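PDB 5UAO: tryptophane-5-halogenase from Microbispora sp. ATCC PTA-5024, which catalyses the FAD-dependent chlorination of tryptophan at C5 in a lanthipeptide during biosynthesis of the antibiotic NAI-107. Local coordinates for residues 32-37 with 229-234; 40-45 with 57-62; 61-66 with 196-201. All coordinates share one frame; numbering follows the deposited sequence.

Overall arrangement
All three contacts involve one sheet, in which strands 195-208, 56-61, 31-35 and 227-230 are consecutive neighbours running parallel. Contact 1 joins 31-35 to 227-230, contact 2 packs helix 39-51 on 56-61, and contact 3 joins the end of 56-61 to 195-208. Contacts 1 and 2 have centres about 6 Å apart; contact 3 is centred about 10 Å from each of them. Val34 N to Ala58 O (2.9 Å) probably bonds contact 1 to contact 2, and Leu59 O to Val197 N (2.8 Å) contact 2 to contact 3. All three touch FAD: adenine lies between Thr232 of contact 1 and Ile65 of contact 3, while contact 2 bonds the diphosphate.

Contact 1: residues 32-37 with 229-234; sequences VGVIGG and VDCTGF. With FAD (flavin-adenine dinucleotide), chain E.
Val229 CG2 is the apolar centre of this contact, 4.0 Å from Val32 CG1 and 4.0 Å from Val34 CG2. The side chains of Val34 and Val229 run side by side and point the same way, whereas Val32 meets the shared methyl at a slant. Val34 divides its branches between two partners: with CG1 anti to the backbone N (chi1 173°), that methyl comes within 3.9 Å of Cys231 SG and CG2 is left for Val229. Helix 39-51 packs on the same face, Leu48 touching both Val32 and Val34. On the face that carries Ile35 and Asp230, Ile35 CG2 lies alongside Thr232 CG2 at 3.7 Å.

The backbones form two adjacent parallel strands of the Rossmann-type FAD-binding sheet. Val229 N donates to Gly33 O and Ile35 N to Val229 O, both nearly straight. The next bond, Cys231 N to Ile35 O at 2.9 Å, bends to 134° at hydrogen as the chain leaves strand 227-230. Gly36 follows, and a CB there would collide with Cys231 O, so the close approach of the two chains depends on its missing side chain.

At the polar edge, Asp230 OD1 closes an Asx turn by accepting Thr232 N at 2.8 Å. The same oxygen takes Thr232 OG1 on its syn lone pair at 2.7 Å, and OD2 accepts Leu239 N. At the same C-terminal end of the pair, just past strand 31-35, Gly37 N donates to the ribose oxygen O3B of FAD at 2.9 Å. With three donors round a buried carboxylate, Asp230 probably stays ionised, and its two grips on Thr232 hold the turn whose Thr232 CB lies against the adenine of FAD.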
loop_
_atom_site.group_PDB
_atom_site.type_symbol
_atom_site.label_atom_id
_atom_site.label_comp_id
_atom_site.label_asym_id
_atom_site.label_seq_id
_atom_site.Cartn_x
_atom_site.Cartn_y
_atom_site.Cartn_z
ATOM N N VAL A 32 -14.282 11.037 27.539
ATOM C CA VAL A 32 -14.660 11.081 26.126
ATOM C C VAL A 32 -16.175 11.028 26.066
ATOM O O VAL A 32 -16.814 10.228 26.759
ATOM C CB VAL A 32 -14.071 9.906 25.325
ATOM C CG1 VAL A 32 -14.584 9.925 23.915
ATOM C CG2 VAL A 32 -12.542 9.906 25.355
ATOM N N GLY A 33 -16.716 11.944 25.301
ATOM C CA GLY A 33 -18.161 12.028 24.971
ATOM C C GLY A 33 -18.403 11.515 23.536
ATOM O O GLY A 33 -17.977 12.121 22.565
ATOM N N VAL A 34 -19.051 10.375 23.435
ATOM C CA VAL A 34 -19.506 9.823 22.175
ATOM C C VAL A 34 -20.941 10.307 21.880
ATOM O O VAL A 34 -21.929 10.001 22.608
ATOM C CB VAL A 34 -19.439 8.304 22.225
ATOM C CG1 VAL A 34 -20.076 7.706 20.946
ATOM C CG2 VAL A 34 -17.995 7.885 22.485
ATOM N N ILE A 35 -21.061 11.133 20.853
ATOM C CA ILE A 35 -22.309 11.822 20.628
ATOM C C ILE A 35 -23.123 11.116 19.580
ATOM O O ILE A 35 -22.845 11.243 18.373
ATOM C CB ILE A 35 -22.059 13.263 20.180
ATOM C CG1 ILE A 35 -21.051 13.901 21.137
ATOM C CG2 ILE A 35 -23.411 14.042 20.175
ATOM C CD1 ILE A 35 -21.376 13.735 22.638
ATOM N N GLY A 36 -24.096 10.335 20.038
ATOM C CA GLY A 36 -24.862 9.468 19.153
ATOM C C GLY A 36 -24.877 7.993 19.532
ATOM O O GLY A 36 -23.885 7.455 19.984
ATOM N N GLY A 37 -26.039 7.361 19.383
ATOM C CA GLY A 37 -26.274 5.975 19.841
ATOM C C GLY A 37 -26.753 4.974 18.796
ATOM O O GLY A 37 -27.529 4.087 19.083
ATOM N N VAL A 229 -16.506 12.324 20.110
ATOM C CA VAL A 229 -16.652 11.525 18.879
ATOM C C VAL A 229 -18.017 11.914 18.245
ATOM O O VAL A 229 -19.065 11.891 18.917
ATOM C CB VAL A 229 -16.555 10.007 19.144
ATOM C CG1 VAL A 229 -16.439 9.242 17.847
ATOM C CG2 VAL A 229 -15.351 9.611 19.999
ATOM N N ASP A 230 -17.996 12.364 16.982
ATOM C CA ASP A 230 -19.214 12.678 16.300
ATOM C C ASP A 230 -19.812 11.437 15.626
ATOM O O ASP A 230 -19.324 10.964 14.581
ATOM C CB ASP A 230 -19.003 13.790 15.283
ATOM C CG ASP A 230 -20.306 14.244 14.679
ATOM O OD1 ASP A 230 -21.337 13.548 14.814
ATOM O OD2 ASP A 230 -20.313 15.320 14.016
ATOM N N CYS A 231 -20.823 10.869 16.281
ATOM C CA CYS A 231 -21.613 9.752 15.768
ATOM C C CYS A 231 -23.061 10.226 15.544
ATOM O O CYS A 231 -24.026 9.468 15.760
ATOM C CB CYS A 231 -21.495 8.524 16.717
ATOM S SG CYS A 231 -19.776 7.993 17.028
ATOM N N THR A 232 -23.234 11.452 15.022
ATOM C CA THR A 232 -24.583 11.985 14.919
ATOM C C THR A 232 -25.288 11.637 13.649
ATOM O O THR A 232 -26.385 12.143 13.435
ATOM C CB THR A 232 -24.654 13.527 15.132
ATOM O OG1 THR A 232 -23.878 14.194 14.149
ATOM C CG2 THR A 232 -24.138 13.881 16.500
ATOM N N GLY A 233 -24.731 10.725 12.846
ATOM C CA GLY A 233 -25.323 10.333 11.580
ATOM C C GLY A 233 -25.132 11.392 10.477
ATOM O O GLY A 233 -24.318 12.267 10.596
ATOM N N PHE A 234 -25.982 11.387 9.473
ATOM C CA PHE A 234 -25.793 12.307 8.307
ATOM C C PHE A 234 -25.741 13.788 8.664
ATOM O O PHE A 234 -24.969 14.479 8.058
ATOM C CB PHE A 234 -26.884 12.057 7.254
ATOM C CG PHE A 234 -26.746 10.740 6.541
ATOM C CD1 PHE A 234 -25.670 10.516 5.719
ATOM C CD2 PHE A 234 -27.732 9.786 6.600
ATOM C CE1 PHE A 234 -25.532 9.340 5.004
ATOM C CE2 PHE A 234 -27.635 8.609 5.869
ATOM C CZ PHE A 234 -26.523 8.373 5.085
HETATM P PA FAD E . -27.422 6.797 13.015
HETATM O O1A FAD E . -27.852 5.331 13.088
HETATM O O2A FAD E . -28.110 7.815 12.086
HETATM O O5B FAD E . -27.314 7.400 14.502
HETATM C C5B FAD E . -27.230 8.773 14.825
HETATM C C4B FAD E . -27.367 8.892 16.332
HETATM O O4B FAD E . -27.030 10.267 16.536
HETATM C C3B FAD E . -28.761 8.669 16.952
HETATM O O3B FAD E . -28.706 7.906 18.261
HETATM C C2B FAD E . -29.278 10.091 17.193
HETATM O O2B FAD E . -30.266 10.235 18.291
HETATM C C1B FAD E . -27.960 10.814 17.475
HETATM N N9A FAD E . -28.100 12.281 17.310
HETATM C C8A FAD E . -28.252 12.960 16.134
HETATM N N7A FAD E . -28.325 14.296 16.392
HETATM C C5A FAD E . -28.243 14.445 17.738
HETATM C C6A FAD E . -28.323 15.583 18.646
HETATM N N6A FAD E . -28.478 16.843 18.140
HETATM N N1A FAD E . -28.183 15.340 19.941
HETATM C C2A FAD E . -27.999 14.105 20.448
HETATM N N3A FAD E . -27.946 13.025 19.667
HETATM C C4A FAD E . -28.066 13.150 18.332
HETATM N N1 FAD E . -23.844 -0.737 6.692
HETATM C C2 FAD E . -23.422 -2.046 6.681
HETATM O O2 FAD E . -22.345 -2.382 7.271
HETATM N N3 FAD E . -24.144 -3.017 6.058
HETATM C C4 FAD E . -25.306 -2.778 5.418
HETATM O O4 FAD E . -25.893 -3.752 4.852
HETATM C C4X FAD E . -25.814 -1.365 5.405
HETATM N N5 FAD E . -26.939 -0.981 4.740
HETATM C C5X FAD E . -27.380 0.299 4.736
HETATM C C6 FAD E . -28.536 0.619 4.037
HETATM C C7 FAD E . -29.002 1.920 3.979
HETATM C C7M FAD E . -30.261 2.301 3.257
HETATM C C8 FAD E . -28.301 2.973 4.711
HETATM C C8M FAD E . -28.831 4.391 4.650
HETATM C C9 FAD E . -27.142 2.659 5.400
HETATM C C9A FAD E . -26.613 1.368 5.444
HETATM N N10 FAD E . -25.397 1.042 6.141
HETATM C C10 FAD E . -24.991 -0.330 6.104
HETATM C "C1'" FAD E . -24.576 1.970 6.977
HETATM C "C2'" FAD E . -24.996 1.568 8.471
HETATM O "O2'" FAD E . -26.414 1.654 8.406
HETATM C "C3'" FAD E . -24.940 2.343 9.836
HETATM O "O3'" FAD E . -25.756 1.923 10.994
HETATM C "C4'" FAD E . -25.752 3.596 9.689
HETATM O "O4'" FAD E . -26.196 3.773 8.309
HETATM C "C5'" FAD E . -24.928 4.690 10.368
HETATM O "O5'" FAD E . -24.936 4.518 11.755
HETATM P P FAD E . -24.690 5.908 12.583
HETATM O O1P FAD E . -23.581 6.660 11.982
HETATM O O2P FAD E . -24.515 5.382 14.002
HETATM O O3P FAD E . -25.897 6.908 12.432
#

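Contact 2: residues 40-45 with 57-62; sequences AGYLTA and VALVES. With FAD (flavin-adenine dinucleotide), chain E.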
loop_
_atom_site.group_PDB
_atom_site.type_symbol
_atom_site.label_atom_id
_atom_site.label_comp_id
_atom_site.label_asym_id
_atom_site.label_seq_id
_atom_site.Cartn_x
_atom_site.Cartn_y
_atom_site.Cartn_z
ATOM N N ALA A 40 -22.650 3.146 15.166
ATOM C CA ALA A 40 -21.372 3.833 15.212
ATOM C C ALA A 40 -21.027 4.233 16.649
ATOM O O ALA A 40 -19.892 4.058 17.121
ATOM C CB ALA A 40 -21.392 5.070 14.275
ATOM N N GLY A 41 -21.993 4.781 17.361
ATOM C CA GLY A 41 -21.734 5.320 18.677
ATOM C C GLY A 41 -21.421 4.182 19.670
ATOM O O GLY A 41 -20.444 4.262 20.427
ATOM N N TYR A 42 -22.197 3.107 19.603
ATOM C CA TYR A 42 -22.000 1.997 20.568
ATOM C C TYR A 42 -20.698 1.253 20.314
ATOM O O TYR A 42 -19.967 0.957 21.282
ATOM C CB TYR A 42 -23.231 1.078 20.688
ATOM C CG TYR A 42 -24.298 1.730 21.629
ATOM C CD1 TYR A 42 -24.136 1.703 22.995
ATOM C CD2 TYR A 42 -25.377 2.438 21.137
ATOM C CE1 TYR A 42 -25.020 2.344 23.833
ATOM C CE2 TYR A 42 -26.287 3.051 21.974
ATOM C CZ TYR A 42 -26.086 2.989 23.344
ATOM O OH TYR A 42 -26.965 3.563 24.221
ATOM N N LEU A 43 -20.367 1.010 19.040
ATOM C CA LEU A 43 -19.125 0.382 18.759
ATOM C C LEU A 43 -17.948 1.228 19.178
ATOM O O LEU A 43 -16.961 0.707 19.692
ATOM C CB LEU A 43 -19.024 -0.039 17.288
ATOM C CG LEU A 43 -20.040 -1.075 16.793
ATOM C CD1 LEU A 43 -19.886 -1.193 15.324
ATOM C CD2 LEU A 43 -19.852 -2.480 17.418
ATOM N N THR A 44 -18.012 2.539 18.994
ATOM C CA THR A 44 -16.935 3.390 19.433
ATOM C C THR A 44 -16.809 3.390 20.939
ATOM O O THR A 44 -15.679 3.256 21.452
ATOM C CB THR A 44 -17.195 4.852 19.042
ATOM O OG1 THR A 44 -17.336 4.910 17.632
ATOM C CG2 THR A 44 -16.070 5.724 19.464
ATOM N N ALA A 45 -17.931 3.528 21.650
ATOM C CA ALA A 45 -17.879 3.566 23.122
ATOM C C ALA A 45 -17.337 2.226 23.713
ATOM O O ALA A 45 -16.519 2.236 24.622
ATOM C CB ALA A 45 -19.266 3.860 23.672
ATOM N N VAL A 57 -16.038 7.186 29.757
ATOM C CA VAL A 57 -16.629 7.255 28.439
ATOM C C VAL A 57 -18.133 7.378 28.606
ATOM O O VAL A 57 -18.777 6.549 29.250
ATOM C CB VAL A 57 -16.289 5.996 27.640
ATOM C CG1 VAL A 57 -17.033 5.981 26.308
ATOM C CG2 VAL A 57 -14.786 5.889 27.407
ATOM N N ALA A 58 -18.705 8.424 28.028
ATOM C CA ALA A 58 -20.130 8.729 28.130
ATOM C C ALA A 58 -20.709 8.660 26.733
ATOM O O ALA A 58 -20.064 9.142 25.800
ATOM C CB ALA A 58 -20.302 10.132 28.685
ATOM N N LEU A 59 -21.860 8.025 26.564
ATOM C CA LEU A 59 -22.584 8.051 25.345
ATOM C C LEU A 59 -23.829 8.941 25.503
ATOM O O LEU A 59 -24.668 8.648 26.355
ATOM C CB LEU A 59 -22.960 6.610 24.899
ATOM C CG LEU A 59 -23.501 6.535 23.457
ATOM C CD1 LEU A 59 -23.103 5.269 22.701
ATOM C CD2 LEU A 59 -25.021 6.686 23.411
ATOM N N VAL A 60 -23.960 9.958 24.618
ATOM C CA VAL A 60 -25.051 10.932 24.582
ATOM C C VAL A 60 -25.967 10.680 23.379
ATOM O O VAL A 60 -25.514 10.595 22.248
ATOM C CB VAL A 60 -24.519 12.375 24.481
ATOM C CG1 VAL A 60 -25.650 13.433 24.444
ATOM C CG2 VAL A 60 -23.486 12.698 25.581
ATOM N N GLU A 61 -27.248 10.502 23.607
ATOM C CA GLU A 61 -28.176 10.298 22.502
ATOM C C GLU A 61 -29.584 10.814 22.801
ATOM O O GLU A 61 -30.050 10.878 23.969
ATOM C CB GLU A 61 -28.269 8.836 22.086
ATOM C CG GLU A 61 -28.771 7.916 23.157
ATOM C CD GLU A 61 -29.004 6.485 22.723
ATOM O OE1 GLU A 61 -29.451 6.222 21.591
ATOM O OE2 GLU A 61 -28.753 5.596 23.538
ATOM N N SER A 62 -30.237 11.193 21.721
ATOM C CA SER A 62 -31.526 11.826 21.768
ATOM C C SER A 62 -32.562 10.756 21.559
ATOM O O SER A 62 -32.594 10.117 20.510
ATOM C CB SER A 62 -31.623 12.872 20.623
ATOM O OG SER A 62 -32.884 13.522 20.603
HETATM P PA FAD E . -27.422 6.797 13.015
HETATM O O1A FAD E . -27.852 5.331 13.088
HETATM O O2A FAD E . -28.110 7.815 12.086
HETATM O O5B FAD E . -27.314 7.400 14.502
HETATM C C5B FAD E . -27.230 8.773 14.825
HETATM C C4B FAD E . -27.367 8.892 16.332
HETATM O O4B FAD E . -27.030 10.267 16.536
HETATM C C3B FAD E . -28.761 8.669 16.952
HETATM O O3B FAD E . -28.706 7.906 18.261
HETATM C C2B FAD E . -29.278 10.091 17.193
HETATM O O2B FAD E . -30.266 10.235 18.291
HETATM C C1B FAD E . -27.960 10.814 17.475
HETATM N N9A FAD E . -28.100 12.281 17.310
HETATM C C8A FAD E . -28.252 12.960 16.134
HETATM N N7A FAD E . -28.325 14.296 16.392
HETATM C C5A FAD E . -28.243 14.445 17.738
HETATM C C6A FAD E . -28.323 15.583 18.646
HETATM N N6A FAD E . -28.478 16.843 18.140
HETATM N N1A FAD E . -28.183 15.340 19.941
HETATM C C2A FAD E . -27.999 14.105 20.448
HETATM N N3A FAD E . -27.946 13.025 19.667
HETATM C C4A FAD E . -28.066 13.150 18.332
HETATM N N1 FAD E . -23.844 -0.737 6.692
HETATM C C2 FAD E . -23.422 -2.046 6.681
HETATM O O2 FAD E . -22.345 -2.382 7.271
HETATM N N3 FAD E . -24.144 -3.017 6.058
HETATM C C4 FAD E . -25.306 -2.778 5.418
HETATM O O4 FAD E . -25.893 -3.752 4.852
HETATM C C4X FAD E . -25.814 -1.365 5.405
HETATM N N5 FAD E . -26.939 -0.981 4.740
HETATM C C5X FAD E . -27.380 0.299 4.736
HETATM C C6 FAD E . -28.536 0.619 4.037
HETATM C C7 FAD E . -29.002 1.920 3.979
HETATM C C7M FAD E . -30.261 2.301 3.257
HETATM C C8 FAD E . -28.301 2.973 4.711
HETATM C C8M FAD E . -28.831 4.391 4.650
HETATM C C9 FAD E . -27.142 2.659 5.400
HETATM C C9A FAD E . -26.613 1.368 5.444
HETATM N N10 FAD E . -25.397 1.042 6.141
HETATM C C10 FAD E . -24.991 -0.330 6.104
HETATM C "C1'" FAD E . -24.576 1.970 6.977
HETATM C "C2'" FAD E . -24.996 1.568 8.471
HETATM O "O2'" FAD E . -26.414 1.654 8.406
HETATM C "C3'" FAD E . -24.940 2.343 9.836
HETATM O "O3'" FAD E . -25.756 1.923 10.994
HETATM C "C4'" FAD E . -25.752 3.596 9.689
HETATM O "O4'" FAD E . -26.196 3.773 8.309
HETATM C "C5'" FAD E . -24.928 4.690 10.368
HETATM O "O5'" FAD E . -24.936 4.518 11.755
HETATM P P FAD E . -24.690 5.908 12.583
HETATM O O1P FAD E . -23.581 6.660 11.982
HETATM O O2P FAD E . -24.515 5.382 14.002
HETATM O O3P FAD E . -25.897 6.908 12.432
#
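Tyr42, Ala45 and Leu59 carry the packing of helix 39-51 on strand 56-61, the second half of the beta-alpha-beta unit of a Rossmann-type FAD-binding fold. The short segments run antiparallel, with 174° between their directions and 9.3 Å between their axes. Gly41 is consistent with the last glycine of a GxGxxG fingerprint.

Apolar contacts centre on Leu59 CD1. This methyl sits over the middle of the Tyr42 ring, 3.6 Å from the centroid and 7° off the normal, a clear CH-pi contact. It also presses on the backbone of Gly41, 3.6 Å from Gly41 C, where a side chain would point at the strand and reduce this clearance. Farther along the helix, Ala45 CB rests 4.1 Å from Val57 CG1. Leu185 and Ala189 of helix 178-191 add to the surroundings of Tyr42.

The polar contact across the pair is made by the phenol: Tyr42 OH donates to Glu61 OE2 at 2.8 Å, arriving on the syn side but 34° out of the carboxylate plane. His196 is the second donor to that oxygen.

Within the helix, Thr44 N and Thr44 OG1 reach Ala40 O from opposite faces of its plane, the hydroxyl at 2.7 Å. At the front of this segment, Ala40 N donates to FAD O2P at 3.1 Å, and Ala40 CB stands 3.2 Å from the same phosphate oxygen.

Contact 3: residues 61-66 with 196-201; sequences ESADIP and HVDATV. With FAD (flavin-adenine dinucleotide), chain E.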
loop_
_atom_site.group_PDB
_atom_site.type_symbol
_atom_site.label_atom_id
_atom_site.label_comp_id
_atom_site.label_asym_id
_atom_site.label_seq_id
_atom_site.Cartn_x
_atom_site.Cartn_y
_atom_site.Cartn_z
ATOM N N GLU A 61 -27.248 10.502 23.607
ATOM C CA GLU A 61 -28.176 10.298 22.502
ATOM C C GLU A 61 -29.584 10.814 22.801
ATOM O O GLU A 61 -30.050 10.878 23.969
ATOM C CB GLU A 61 -28.269 8.836 22.086
ATOM C CG GLU A 61 -28.771 7.916 23.157
ATOM C CD GLU A 61 -29.004 6.485 22.723
ATOM O OE1 GLU A 61 -29.451 6.222 21.591
ATOM O OE2 GLU A 61 -28.753 5.596 23.538
ATOM N N SER A 62 -30.237 11.193 21.721
ATOM C CA SER A 62 -31.526 11.826 21.768
ATOM C C SER A 62 -32.562 10.756 21.559
ATOM O O SER A 62 -32.594 10.117 20.510
ATOM C CB SER A 62 -31.623 12.872 20.623
ATOM O OG SER A 62 -32.884 13.522 20.603
ATOM N N ALA A 63 -33.459 10.600 22.509
ATOM C CA ALA A 63 -34.577 9.713 22.311
ATOM C C ALA A 63 -35.473 10.218 21.182
ATOM O O ALA A 63 -36.314 9.477 20.671
ATOM C CB ALA A 63 -35.360 9.612 23.595
ATOM N N ASP A 64 -35.307 11.475 20.793
ATOM C CA ASP A 64 -36.180 12.092 19.764
ATOM C C ASP A 64 -35.657 12.116 18.342
ATOM O O ASP A 64 -36.359 12.605 17.441
ATOM C CB ASP A 64 -36.497 13.555 20.131
ATOM C CG ASP A 64 -37.411 13.675 21.351
ATOM O OD1 ASP A 64 -38.117 12.684 21.664
ATOM O OD2 ASP A 64 -37.404 14.760 21.987
ATOM N N ILE A 65 -34.419 11.685 18.124
ATOM C CA ILE A 65 -33.898 11.571 16.759
ATOM C C ILE A 65 -33.518 10.103 16.598
ATOM O O ILE A 65 -32.524 9.651 17.171
ATOM C CB ILE A 65 -32.664 12.466 16.519
ATOM C CG1 ILE A 65 -33.039 13.941 16.645
ATOM C CG2 ILE A 65 -32.108 12.210 15.110
ATOM C CD1 ILE A 65 -31.857 14.816 16.962
ATOM N N PRO A 66 -34.334 9.353 15.876
ATOM C CA PRO A 66 -34.087 7.935 15.854
ATOM C C PRO A 66 -32.826 7.632 15.064
ATOM O O PRO A 66 -32.457 8.375 14.130
ATOM C CB PRO A 66 -35.274 7.372 15.078
ATOM C CG PRO A 66 -35.714 8.517 14.199
ATOM C CD PRO A 66 -35.492 9.741 15.047
ATOM N N HIS A 196 -24.434 6.530 30.251
ATOM C CA HIS A 196 -25.409 6.990 29.298
ATOM C C HIS A 196 -25.953 8.396 29.664
ATOM O O HIS A 196 -26.201 8.646 30.821
ATOM C CB HIS A 196 -26.531 5.997 29.213
ATOM C CG HIS A 196 -27.426 6.240 28.056
ATOM N ND1 HIS A 196 -28.576 7.012 28.143
ATOM C CD2 HIS A 196 -27.343 5.821 26.772
ATOM C CE1 HIS A 196 -29.154 7.059 26.954
ATOM N NE2 HIS A 196 -28.426 6.344 26.104
ATOM N N VAL A 197 -26.089 9.298 28.673
ATOM C CA VAL A 197 -26.716 10.599 28.839
ATOM C C VAL A 197 -27.880 10.765 27.814
ATOM O O VAL A 197 -27.671 10.609 26.600
ATOM C CB VAL A 197 -25.665 11.698 28.690
ATOM C CG1 VAL A 197 -26.298 13.064 28.843
ATOM C CG2 VAL A 197 -24.564 11.529 29.747
ATOM N N ASP A 198 -29.098 10.996 28.283
ATOM C CA ASP A 198 -30.212 11.211 27.385
ATOM C C ASP A 198 -30.324 12.709 27.155
ATOM O O ASP A 198 -30.723 13.458 28.054
ATOM C CB ASP A 198 -31.494 10.603 27.935
ATOM C CG ASP A 198 -32.754 10.951 27.107
ATOM O OD1 ASP A 198 -32.682 11.356 25.921
ATOM O OD2 ASP A 198 -33.863 10.831 27.683
ATOM N N ALA A 199 -30.013 13.151 25.947
ATOM C CA ALA A 199 -30.033 14.600 25.666
ATOM C C ALA A 199 -30.116 14.849 24.178
ATOM O O ALA A 199 -29.679 14.032 23.371
ATOM C CB ALA A 199 -28.775 15.238 26.236
ATOM N N THR A 200 -30.704 15.972 23.816
ATOM C CA THR A 200 -30.701 16.426 22.457
ATOM C C THR A 200 -29.800 17.605 22.387
ATOM O O THR A 200 -30.037 18.649 23.063
ATOM C CB THR A 200 -32.130 16.755 21.969
ATOM O OG1 THR A 200 -32.860 15.540 22.036
ATOM C CG2 THR A 200 -32.102 17.207 20.495
ATOM N N VAL A 201 -28.697 17.470 21.631
ATOM C CA VAL A 201 -27.717 18.584 21.546
ATOM C C VAL A 201 -28.306 19.677 20.675
ATOM O O VAL A 201 -28.790 19.366 19.602
ATOM C CB VAL A 201 -26.337 18.091 21.008
ATOM C CG1 VAL A 201 -25.431 19.253 20.607
ATOM C CG2 VAL A 201 -25.682 17.186 22.048
HETATM P PA FAD E . -27.422 6.797 13.015
HETATM O O1A FAD E . -27.852 5.331 13.088
HETATM O O2A FAD E . -28.110 7.815 12.086
HETATM O O5B FAD E . -27.314 7.400 14.502
HETATM C C5B FAD E . -27.230 8.773 14.825
HETATM C C4B FAD E . -27.367 8.892 16.332
HETATM O O4B FAD E . -27.030 10.267 16.536
HETATM C C3B FAD E . -28.761 8.669 16.952
HETATM O O3B FAD E . -28.706 7.906 18.261
HETATM C C2B FAD E . -29.278 10.091 17.193
HETATM O O2B FAD E . -30.266 10.235 18.291
HETATM C C1B FAD E . -27.960 10.814 17.475
HETATM N N9A FAD E . -28.100 12.281 17.310
HETATM C C8A FAD E . -28.252 12.960 16.134
HETATM N N7A FAD E . -28.325 14.296 16.392
HETATM C C5A FAD E . -28.243 14.445 17.738
HETATM C C6A FAD E . -28.323 15.583 18.646
HETATM N N6A FAD E . -28.478 16.843 18.140
HETATM N N1A FAD E . -28.183 15.340 19.941
HETATM C C2A FAD E . -27.999 14.105 20.448
HETATM N N3A FAD E . -27.946 13.025 19.667
HETATM C C4A FAD E . -28.066 13.150 18.332
HETATM N N1 FAD E . -23.844 -0.737 6.692
HETATM C C2 FAD E . -23.422 -2.046 6.681
HETATM O O2 FAD E . -22.345 -2.382 7.271
HETATM N N3 FAD E . -24.144 -3.017 6.058
HETATM C C4 FAD E . -25.306 -2.778 5.418
HETATM O O4 FAD E . -25.893 -3.752 4.852
HETATM C C4X FAD E . -25.814 -1.365 5.405
HETATM N N5 FAD E . -26.939 -0.981 4.740
HETATM C C5X FAD E . -27.380 0.299 4.736
HETATM C C6 FAD E . -28.536 0.619 4.037
HETATM C C7 FAD E . -29.002 1.920 3.979
HETATM C C7M FAD E . -30.261 2.301 3.257
HETATM C C8 FAD E . -28.301 2.973 4.711
HETATM C C8M FAD E . -28.831 4.391 4.650
HETATM C C9 FAD E . -27.142 2.659 5.400
HETATM C C9A FAD E . -26.613 1.368 5.444
HETATM N N10 FAD E . -25.397 1.042 6.141
HETATM C C10 FAD E . -24.991 -0.330 6.104
HETATM C "C1'" FAD E . -24.576 1.970 6.977
HETATM C "C2'" FAD E . -24.996 1.568 8.471
HETATM O "O2'" FAD E . -26.414 1.654 8.406
HETATM C "C3'" FAD E . -24.940 2.343 9.836
HETATM O "O3'" FAD E . -25.756 1.923 10.994
HETATM C "C4'" FAD E . -25.752 3.596 9.689
HETATM O "O4'" FAD E . -26.196 3.773 8.309
HETATM C "C5'" FAD E . -24.928 4.690 10.368
HETATM O "O5'" FAD E . -24.936 4.518 11.755
HETATM P P FAD E . -24.690 5.908 12.583
HETATM O O1P FAD E . -23.581 6.660 11.982
HETATM O O2P FAD E . -24.515 5.382 14.002
HETATM O O3P FAD E . -25.897 6.908 12.432
#
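Glu61 receives His196 NE2 on the anti lone pair of OE2, remote from OE1. The bond is short, 2.7 Å from His196 NE2 to Glu61 OE2, and OE2 lies only 4° out of the imidazole plane, so the donor N-H points squarely at it. The carboxylate is nonetheless turned 57° against the ring. The chi1 of 62°, with CG set between the backbone N and the carbonyl carbon, lets an otherwise extended chain run across to the imidazole edge. A leucine in place of Glu61 would probably leave His196 NE2 and the Tyr42 hydroxyl without their shared acceptor, setting both groups freer to turn.

The backbones beneath are paired as parallel strands. Glu61 N donates to Val197 O at 3.0 Å, almost in line with the carbonyl, whereas Ala199 N reaches Glu61 O at 3.0 Å from well above the carbonyl plane. This is where strand 56-61 of the Rossmann-type sheet ends beside strand 195-208, and the chain passes into a type I turn, Ser62 to Ile65. Ser62 OG accepts Asp64 N within it, an ST turn. Ser62 OG and Thr200 OG1 also share a hydrogen bond, though their 2.5 Å separation is so short that its exact length is doubtful.

Both segments then close on the adenosine part of FAD. Ile65 O accepts the ribose hydroxyl O2B at 2.6 Å, and Ile65 CD1 lies against one adenine face at its N7A-C5A margin, 3.6 Å from FAD N7A. At the adenine edge, Val201 N donates to FAD N1A at 2.8 Å while Val201 O accepts from FAD N6A at 2.9 Å, a two-point grip made entirely by backbone atoms of one residue.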